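Local coordinates for protein NAD nucleotidase (Haemophilus influenzae, PDB 3ZTV) that breaks NAD down to adenosine and nicotinamide riboside in the bacterial periplasm, acting as a zinc-dependent pyrophosphatase and 5'-nucleotidase with highest activity on 5'-AMP, at residues I219-T224 with G272-K277; L13-I18 with K197-S202; D452-A457 with Y474-T479. All blocks are in the same frame, centred on the assembly; numbering follows the deposited sequence.

Contact 1: residues I219-T224 with G272-K277; sequences IDVIVT and GDLGVK
Val221 meets Leu274 and Val276 with its two methyls. Val221 CG1 lies 4.4 Å from Leu274 CD2. On the other branch, Val221 CG2 lies 4.5 Å from Val276 CG2. Val221 thus sits between Leu274 and Val276, one methyl to each. Leu274 reaches across because its chain is fully extended: CG is anti to the backbone N (chi1 -169°), and CD2 in turn continues away from CA. These three buried residues make the tighter part, though at such distances the methyls only graze. The segments share no hydrogen bond. The nearest CA atoms, Val221 and Val276, are 9.1 Å apart. That is the spacing of two layers, not of neighbouring strands. Strand 221-224 belongs to one mixed sheet and strand 270-278 to another. The two sheets pack face to face as in the layered core of calcineurin-like phosphoesterases. The strands run in nearly opposite directions across this interface. Met262 on strand 258-263 touches both Val221 and Leu274, adding a third strand to the cluster. The contact loosens away from Val221. The side chain of Val223 stays well clear of 272-277 and packs instead on Leu201 within its own sheet. Asp220 also points its CB toward the other segment, but its carboxylate OD2 is held by the backbone N of Ile198. On the outer face of strand 270-278, Asp273 makes a salt bridge to Arg288 and a hydrogen bond to Tyr60 OH. Ile222 faces helix 206-215 on the far side of its own sheet. The solvent side is Lys277, exposed, its side chain stretched out straight and clear of 219-224.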
loop_
_atom_site.group_PDB
_atom_site.type_symbol
_atom_site.label_atom_id
_atom_site.label_comp_id
_atom_site.label_asym_id
_atom_site.label_seq_id
_atom_site.Cartn_x
_atom_site.Cartn_y
_atom_site.Cartn_z
ATOM N N ILE A 219 13.983 10.874 -6.908
ATOM C CA ILE A 219 13.831 11.973 -5.937
ATOM C C ILE A 219 15.211 12.390 -5.417
ATOM O O ILE A 219 15.976 11.554 -4.931
ATOM C CB ILE A 219 12.891 11.576 -4.771
ATOM C CG1 ILE A 219 11.501 11.209 -5.312
ATOM C CG2 ILE A 219 12.820 12.685 -3.709
ATOM C CD1 ILE A 219 10.527 10.764 -4.227
ATOM N N ASP A 220 15.518 13.675 -5.545
ATOM C CA ASP A 220 16.864 14.188 -5.274
ATOM C C ASP A 220 17.113 14.689 -3.854
ATOM O O ASP A 220 18.193 14.464 -3.296
ATOM C CB ASP A 220 17.181 15.294 -6.275
ATOM C CG ASP A 220 17.145 14.785 -7.709
ATOM O OD1 ASP A 220 17.935 13.883 -8.040
ATOM O OD2 ASP A 220 16.327 15.248 -8.534
ATOM N N VAL A 221 16.127 15.377 -3.281
ATOM C CA VAL A 221 16.259 15.964 -1.940
ATOM C C VAL A 221 14.955 15.737 -1.180
ATOM O O VAL A 221 13.863 15.965 -1.728
ATOM C CB VAL A 221 16.577 17.492 -1.986
ATOM C CG1 VAL A 221 16.795 18.061 -0.583
ATOM C CG2 VAL A 221 17.819 17.753 -2.836
ATOM N N ILE A 222 15.066 15.277 0.062
ATOM C CA ILE A 222 13.886 15.103 0.912
ATOM C C ILE A 222 13.992 15.993 2.153
ATOM O O ILE A 222 14.751 15.714 3.094
ATOM C CB ILE A 222 13.671 13.630 1.323
ATOM C CG1 ILE A 222 13.726 12.699 0.098
ATOM C CG2 ILE A 222 12.363 13.485 2.096
ATOM C CD1 ILE A 222 13.628 11.221 0.422
ATOM N N VAL A 223 13.209 17.064 2.147
ATOM C CA VAL A 223 13.178 18.069 3.203
ATOM C C VAL A 223 12.159 17.582 4.222
ATOM O O VAL A 223 10.986 17.384 3.881
ATOM C CB VAL A 223 12.763 19.446 2.623
ATOM C CG1 VAL A 223 12.753 20.531 3.713
ATOM C CG2 VAL A 223 13.683 19.838 1.454
ATOM N N THR A 224 12.619 17.365 5.452
ATOM C CA THR A 224 11.908 16.548 6.436
ATOM C C THR A 224 11.232 17.323 7.569
ATOM O O THR A 224 11.769 18.326 8.072
ATOM C CB THR A 224 12.897 15.539 7.056
ATOM O OG1 THR A 224 13.393 14.675 6.026
ATOM C CG2 THR A 224 12.277 14.699 8.145
ATOM N N GLY A 272 17.478 25.772 8.097
ATOM C CA GLY A 272 18.393 24.948 7.321
ATOM C C GLY A 272 18.707 25.618 5.994
ATOM O O GLY A 272 17.847 26.237 5.379
ATOM N N ASP A 273 19.948 25.461 5.551
ATOM C CA ASP A 273 20.503 26.189 4.403
ATOM C C ASP A 273 21.347 25.190 3.598
ATOM O O ASP A 273 22.445 24.816 4.019
ATOM C CB ASP A 273 21.357 27.318 5.006
ATOM C CG ASP A 273 22.171 28.116 3.994
ATOM O OD1 ASP A 273 22.152 27.832 2.785
ATOM O OD2 ASP A 273 22.862 29.058 4.460
ATOM N N LEU A 274 20.796 24.700 2.483
ATOM C CA LEU A 274 21.438 23.682 1.648
ATOM C C LEU A 274 21.544 24.182 0.215
ATOM O O LEU A 274 20.536 24.361 -0.464
ATOM C CB LEU A 274 20.671 22.343 1.696
ATOM C CG LEU A 274 21.408 21.147 1.077
ATOM C CD1 LEU A 274 22.521 20.718 2.014
ATOM C CD2 LEU A 274 20.467 19.977 0.794
ATOM N N GLY A 275 22.775 24.393 -0.241
ATOM C CA GLY A 275 23.030 24.748 -1.626
ATOM C C GLY A 275 23.204 23.486 -2.442
ATOM O O GLY A 275 23.988 22.597 -2.084
ATOM N N VAL A 276 22.448 23.405 -3.533
ATOM C CA VAL A 276 22.430 22.213 -4.376
ATOM C C VAL A 276 22.698 22.559 -5.829
ATOM O O VAL A 276 22.028 23.421 -6.400
ATOM C CB VAL A 276 21.069 21.493 -4.310
ATOM C CG1 VAL A 276 21.089 20.243 -5.198
ATOM C CG2 VAL A 276 20.711 21.138 -2.870
ATOM N N LYS A 277 23.671 21.880 -6.431
ATOM C CA LYS A 277 23.887 21.988 -7.866
ATOM C C LYS A 277 23.359 20.724 -8.537
ATOM O O LYS A 277 23.613 19.612 -8.080
ATOM C CB LYS A 277 25.364 22.197 -8.200
ATOM C CG LYS A 277 25.618 22.296 -9.705
ATOM C CD LYS A 277 27.058 22.652 -10.039
ATOM C CE LYS A 277 27.243 22.737 -11.550
ATOM N NZ LYS A 277 28.588 23.250 -11.934
#

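Contact 2: residues L13-I18 with K197-S202; sequences LSILHI and KIILLS
Leu13 N bonds to Val276 O, a backbone hydrogen bond that ties strand 11-18 to its sheet neighbour. No such bond crosses from 13-18 to 197-202. Only carbon meets carbon there, and one methyl takes both touches. Ile199 CD1 is approached by Ile15 CD1 at 4.3 Å. Leu13 CD1 comes to the same Ile199 CD1 at 4.4 Å. The end of Ile199 therefore fits against two residues, one apart in sequence, on the same face of strand 11-18. Ile15 extends straight across, with CD1 anti to CA (chi2 176°). Ile199 is bent instead at chi2 (-61°), which swings CD1 across its strand, to the side of 221-224. Leu13 reaches across with CD1 to that methyl. The CA atoms of Ile15 and Ile199 stay 10.0 Å apart, and the separation is spanned by side chains alone. Leu13, Ile15 and Ile199 are all buried, away from the zinc ions. Asp20 and His22, which bind zinc, lie just past the end of strand 11-18. The two strands run parallel, one in each layer of the phosphoesterase core. Strand 11-18 lies between 63-67 and 270-278. Strand 198-203 lies between 151-159 and 221-224, and on its far face Ser202 OG bonds to Asn209 of helix 206-215.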
loop_
_atom_site.group_PDB
_atom_site.type_symbol
_atom_site.label_atom_id
_atom_site.label_comp_id
_atom_site.label_asym_id
_atom_site.label_seq_id
_atom_site.Cartn_x
_atom_site.Cartn_y
_atom_site.Cartn_z
ATOM N N LEU A 13 20.282 25.567 -6.857
ATOM C CA LEU A 13 19.150 25.907 -6.001
ATOM C C LEU A 13 19.659 26.193 -4.598
ATOM O O LEU A 13 20.583 25.526 -4.132
ATOM C CB LEU A 13 18.191 24.717 -5.922
ATOM C CG LEU A 13 16.870 24.621 -6.684
ATOM C CD1 LEU A 13 16.137 23.382 -6.193
ATOM C CD2 LEU A 13 16.009 25.848 -6.462
ATOM N N SER A 14 19.030 27.149 -3.914
ATOM C CA SER A 14 19.378 27.450 -2.528
ATOM C C SER A 14 18.177 27.147 -1.625
ATOM O O SER A 14 17.282 27.974 -1.469
ATOM C CB SER A 14 19.826 28.908 -2.383
ATOM O OG SER A 14 20.992 29.118 -3.166
ATOM N N ILE A 15 18.157 25.950 -1.050
ATOM C CA ILE A 15 17.039 25.525 -0.211
ATOM C C ILE A 15 17.185 26.098 1.204
ATOM O O ILE A 15 18.225 25.965 1.835
ATOM C CB ILE A 15 16.934 23.994 -0.180
ATOM C CG1 ILE A 15 16.842 23.455 -1.617
ATOM C CG2 ILE A 15 15.748 23.551 0.667
ATOM C CD1 ILE A 15 16.842 21.957 -1.701
ATOM N N LEU A 16 16.122 26.737 1.673
ATOM C CA LEU A 16 16.055 27.332 3.013
ATOM C C LEU A 16 14.789 26.793 3.652
ATOM O O LEU A 16 13.704 26.913 3.068
ATOM C CB LEU A 16 15.981 28.855 2.913
ATOM C CG LEU A 16 17.209 29.527 2.282
ATOM C CD1 LEU A 16 16.920 30.980 1.909
ATOM C CD2 LEU A 16 18.395 29.450 3.233
ATOM N N HIS A 17 14.900 26.164 4.820
ATOM C CA HIS A 17 13.754 25.426 5.331
ATOM C C HIS A 17 13.645 25.411 6.855
ATOM O O HIS A 17 14.645 25.486 7.582
ATOM C CB HIS A 17 13.780 23.995 4.781
ATOM C CG HIS A 17 14.896 23.163 5.322
ATOM N ND1 HIS A 17 16.193 23.233 4.861
ATOM C CD2 HIS A 17 14.890 22.218 6.285
ATOM C CE1 HIS A 17 16.941 22.375 5.535
ATOM N NE2 HIS A 17 16.169 21.744 6.403
ATOM N N ILE A 18 12.400 25.352 7.324
ATOM C CA ILE A 18 12.090 25.066 8.730
ATOM C C ILE A 18 11.023 23.969 8.808
ATOM O O ILE A 18 10.404 23.606 7.784
ATOM C CB ILE A 18 11.594 26.314 9.529
ATOM C CG1 ILE A 18 10.156 26.724 9.174
ATOM C CG2 ILE A 18 12.531 27.490 9.343
ATOM C CD1 ILE A 18 9.545 27.714 10.189
ATOM N N LYS A 197 14.674 16.775 -11.894
ATOM C CA LYS A 197 15.037 17.398 -10.630
ATOM C C LYS A 197 13.765 17.447 -9.795
ATOM O O LYS A 197 12.794 18.133 -10.153
ATOM C CB LYS A 197 15.587 18.797 -10.880
ATOM C CG LYS A 197 16.893 18.779 -11.663
ATOM C CD LYS A 197 17.343 20.187 -12.024
ATOM C CE LYS A 197 16.595 20.734 -13.220
ATOM N NZ LYS A 197 17.002 20.017 -14.461
ATOM N N ILE A 198 13.770 16.702 -8.688
ATOM C CA ILE A 198 12.566 16.516 -7.876
ATOM C C ILE A 198 12.890 16.640 -6.388
ATOM O O ILE A 198 13.807 15.973 -5.873
ATOM C CB ILE A 198 11.890 15.156 -8.170
ATOM C CG1 ILE A 198 11.528 15.069 -9.661
ATOM C CG2 ILE A 198 10.650 14.973 -7.310
ATOM C CD1 ILE A 198 10.802 13.786 -10.079
ATOM N N ILE A 199 12.127 17.507 -5.721
ATOM C CA ILE A 199 12.241 17.745 -4.292
ATOM C C ILE A 199 10.999 17.180 -3.616
ATOM O O ILE A 199 9.877 17.404 -4.082
ATOM C CB ILE A 199 12.262 19.260 -3.984
ATOM C CG1 ILE A 199 13.324 19.979 -4.816
ATOM C CG2 ILE A 199 12.433 19.513 -2.477
ATOM C CD1 ILE A 199 14.709 19.503 -4.575
ATOM N N LEU A 200 11.195 16.438 -2.531
ATOM C CA LEU A 200 10.078 15.926 -1.744
ATOM C C LEU A 200 10.064 16.672 -0.400
ATOM O O LEU A 200 11.048 16.648 0.349
ATOM C CB LEU A 200 10.252 14.423 -1.533
ATOM C CG LEU A 200 9.158 13.693 -0.759
ATOM C CD1 LEU A 200 7.860 13.713 -1.549
ATOM C CD2 LEU A 200 9.580 12.264 -0.456
ATOM N N LEU A 201 8.962 17.360 -0.129
ATOM C CA LEU A 201 8.744 18.109 1.109
ATOM C C LEU A 201 7.826 17.237 1.966
ATOM O O LEU A 201 6.609 17.171 1.733
ATOM C CB LEU A 201 8.101 19.459 0.788
ATOM C CG LEU A 201 7.862 20.415 1.956
ATOM C CD1 LEU A 201 9.153 20.725 2.717
ATOM C CD2 LEU A 201 7.203 21.692 1.479
ATOM N N SER A 202 8.422 16.513 2.906
ATOM C CA SER A 202 7.765 15.374 3.546
ATOM C C SER A 202 7.751 15.402 5.066
ATOM O O SER A 202 8.792 15.364 5.720
ATOM C CB SER A 202 8.404 14.062 3.092
ATOM O OG SER A 202 7.915 12.982 3.874
#

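Contact 3: residues D452-A457 with Y474-T479; sequences DAMQFA and YEANET
Met454 turns its CG beside the backbone N and anti to the carbonyl carbon (chi1 -73°), and its chain stays extended at chi2. Tyr474 places its ring between its own backbone N and carbonyl carbon (chi1 70°), on the side of the strand that faces the helix. The sulfur is thereby brought between the ring and Ala476. Met454 SD lies 3.6 Å from Ala476 CB. On the ring side, Met454 SD is 4.0 Å from Tyr474 CE2. A bend at chi3 lays the terminal methyl against the alanine, with Met454 CE 3.8 Å from Ala476 CB. Ala476 CB itself lies at the edge of the tyrosine ring, in its plane. The sulfur of Met454 comes to the Tyr474 ring obliquely, with SD 5.2 Å from the ring centroid and 66° off the normal. The methionine and tyrosine side chains run past one another in opposite directions. The ring is also held at its far end, where Tyr474 OH bonds to the backbone O of Pro467. Pro467 and Leu487 both touch Met454, so the thioether is buried in a largely apolar setting. The contact is packing at a distance from the adenosine pocket: the bound adenosine is about 13 Å from the Met454 side chain. This Met-aromatic contact packs helix 443-460 onto strand 472-477 of a mixed four-stranded sheet, within the 5'-nucleotidase C-terminal domain.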
loop_
_atom_site.group_PDB
_atom_site.type_symbol
_atom_site.label_atom_id
_atom_site.label_comp_id
_atom_site.label_asym_id
_atom_site.label_seq_id
_atom_site.Cartn_x
_atom_site.Cartn_y
_atom_site.Cartn_z
ATOM N N ASP A 452 6.494 -0.872 40.162
ATOM C CA ASP A 452 7.699 -0.044 40.217
ATOM C C ASP A 452 7.410 1.300 40.878
ATOM O O ASP A 452 8.136 1.742 41.778
ATOM C CB ASP A 452 8.246 0.225 38.808
ATOM C CG ASP A 452 8.684 -1.039 38.075
ATOM O OD1 ASP A 452 8.991 -2.063 38.719
ATOM O OD2 ASP A 452 8.743 -0.995 36.826
ATOM N N ALA A 453 6.351 1.958 40.416
ATOM C CA ALA A 453 6.023 3.292 40.899
ATOM C C ALA A 453 5.686 3.291 42.387
ATOM O O ALA A 453 6.154 4.154 43.135
ATOM C CB ALA A 453 4.895 3.884 40.083
ATOM N N MET A 454 4.882 2.323 42.819
ATOM C CA MET A 454 4.544 2.191 44.239
ATOM C C MET A 454 5.774 1.922 45.104
ATOM O O MET A 454 5.903 2.474 46.205
ATOM C CB MET A 454 3.489 1.101 44.457
ATOM C CG MET A 454 2.103 1.502 43.992
ATOM S SD MET A 454 0.826 0.325 44.499
ATOM C CE MET A 454 1.203 -1.059 43.418
ATOM N N GLN A 455 6.676 1.078 44.615
ATOM C CA GLN A 455 7.909 0.789 45.347
ATOM C C GLN A 455 8.753 2.049 45.573
ATOM O O GLN A 455 9.292 2.260 46.665
ATOM C CB GLN A 455 8.723 -0.287 44.623
ATOM C CG GLN A 455 10.120 -0.523 45.197
ATOM C CD GLN A 455 10.109 -1.132 46.593
ATOM O OE1 GLN A 455 9.093 -1.654 47.053
ATOM N NE2 GLN A 455 11.251 -1.071 47.271
ATOM N N PHE A 456 8.873 2.884 44.546
ATOM C CA PHE A 456 9.629 4.132 44.658
ATOM C C PHE A 456 8.922 5.087 45.620
ATOM O O PHE A 456 9.557 5.706 46.472
ATOM C CB PHE A 456 9.805 4.780 43.277
ATOM C CG PHE A 456 10.908 5.812 43.212
ATOM C CD1 PHE A 456 12.230 5.423 43.080
ATOM C CD2 PHE A 456 10.617 7.164 43.246
ATOM C CE1 PHE A 456 13.244 6.366 43.004
ATOM C CE2 PHE A 456 11.628 8.110 43.172
ATOM C CZ PHE A 456 12.939 7.705 43.049
ATOM N N ALA A 457 7.603 5.195 45.493
ATOM C CA ALA A 457 6.822 6.113 46.326
ATOM C C ALA A 457 6.865 5.756 47.810
ATOM O O ALA A 457 6.894 6.637 48.667
ATOM C CB ALA A 457 5.370 6.164 45.848
ATOM N N TYR A 474 -7.071 0.208 40.101
ATOM C CA TYR A 474 -6.436 -0.898 40.796
ATOM C C TYR A 474 -6.588 -0.805 42.308
ATOM O O TYR A 474 -6.869 0.263 42.861
ATOM C CB TYR A 474 -4.950 -1.020 40.396
ATOM C CG TYR A 474 -4.069 0.094 40.924
ATOM C CD1 TYR A 474 -3.881 1.272 40.205
ATOM C CD2 TYR A 474 -3.423 -0.034 42.147
ATOM C CE1 TYR A 474 -3.067 2.296 40.703
ATOM C CE2 TYR A 474 -2.612 0.978 42.650
ATOM C CZ TYR A 474 -2.440 2.139 41.928
ATOM O OH TYR A 474 -1.637 3.135 42.456
ATOM N N GLU A 475 -6.437 -1.960 42.949
ATOM C CA GLU A 475 -6.335 -2.050 44.396
ATOM C C GLU A 475 -4.955 -2.600 44.712
ATOM O O GLU A 475 -4.437 -3.464 43.999
ATOM C CB GLU A 475 -7.412 -2.977 44.977
ATOM C CG GLU A 475 -7.308 -3.152 46.496
ATOM C CD GLU A 475 -8.470 -3.915 47.112
ATOM O OE1 GLU A 475 -9.482 -4.158 46.419
ATOM O OE2 GLU A 475 -8.359 -4.268 48.307
ATOM N N ALA A 476 -4.358 -2.082 45.777
ATOM C CA ALA A 476 -3.023 -2.509 46.177
ATOM C C ALA A 476 -2.876 -2.438 47.692
ATOM O O ALA A 476 -3.588 -1.684 48.355
ATOM C CB ALA A 476 -1.961 -1.644 45.498
ATOM N N ASN A 477 -1.953 -3.233 48.226
ATOM C CA ASN A 477 -1.615 -3.193 49.647
ATOM C C ASN A 477 -0.269 -2.512 49.847
ATOM O O ASN A 477 0.645 -2.699 49.045
ATOM C CB ASN A 477 -1.519 -4.606 50.226
ATOM C CG ASN A 477 -2.834 -5.353 50.185
ATOM O OD1 ASN A 477 -3.901 -4.771 50.381
ATOM N ND2 ASN A 477 -2.762 -6.655 49.921
ATOM N N GLU A 478 -0.128 -1.748 50.925
ATOM C CA GLU A 478 1.163 -1.142 51.229
ATOM C C GLU A 478 2.221 -2.211 51.481
ATOM O O GLU A 478 3.371 -2.070 51.069
ATOM C CB GLU A 478 1.067 -0.207 52.435
ATOM C CG GLU A 478 2.393 0.450 52.797
ATOM C CD GLU A 478 2.239 1.615 53.753
ATOM O OE1 GLU A 478 1.120 1.839 54.261
ATOM O OE2 GLU A 478 3.247 2.315 53.996
ATOM N N THR A 479 1.821 -3.277 52.165
ATOM C CA THR A 479 2.723 -4.379 52.479
ATOM C C THR A 479 2.747 -5.406 51.349
ATOM O O THR A 479 1.721 -6.005 51.040
ATOM C CB THR A 479 2.281 -5.087 53.779
ATOM O OG1 THR A 479 2.247 -4.144 54.859
ATOM C CG2 THR A 479 3.230 -6.227 54.122
#

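In the fold
Contacts 1 and 2 belong together. Their centres are 5 Å apart, and each spans the same two sheets of the phosphoesterase core. Strands 11-18 and 270-278 are neighbours in one sheet, 198-203 and 221-224 in the other. Backbone bonds join the strands within each sheet, while the touches of these two contacts are aliphatic. The facing strands run in opposite directions in contact 1 and parallel in contact 2. Both are inner packing. Contact 3 stands apart, its centre about 52 Å from theirs. Its touching residues are buried too, but partly exposed residues flank them. It joins a helix to a sheet and brings in sulfur and an aromatic ring.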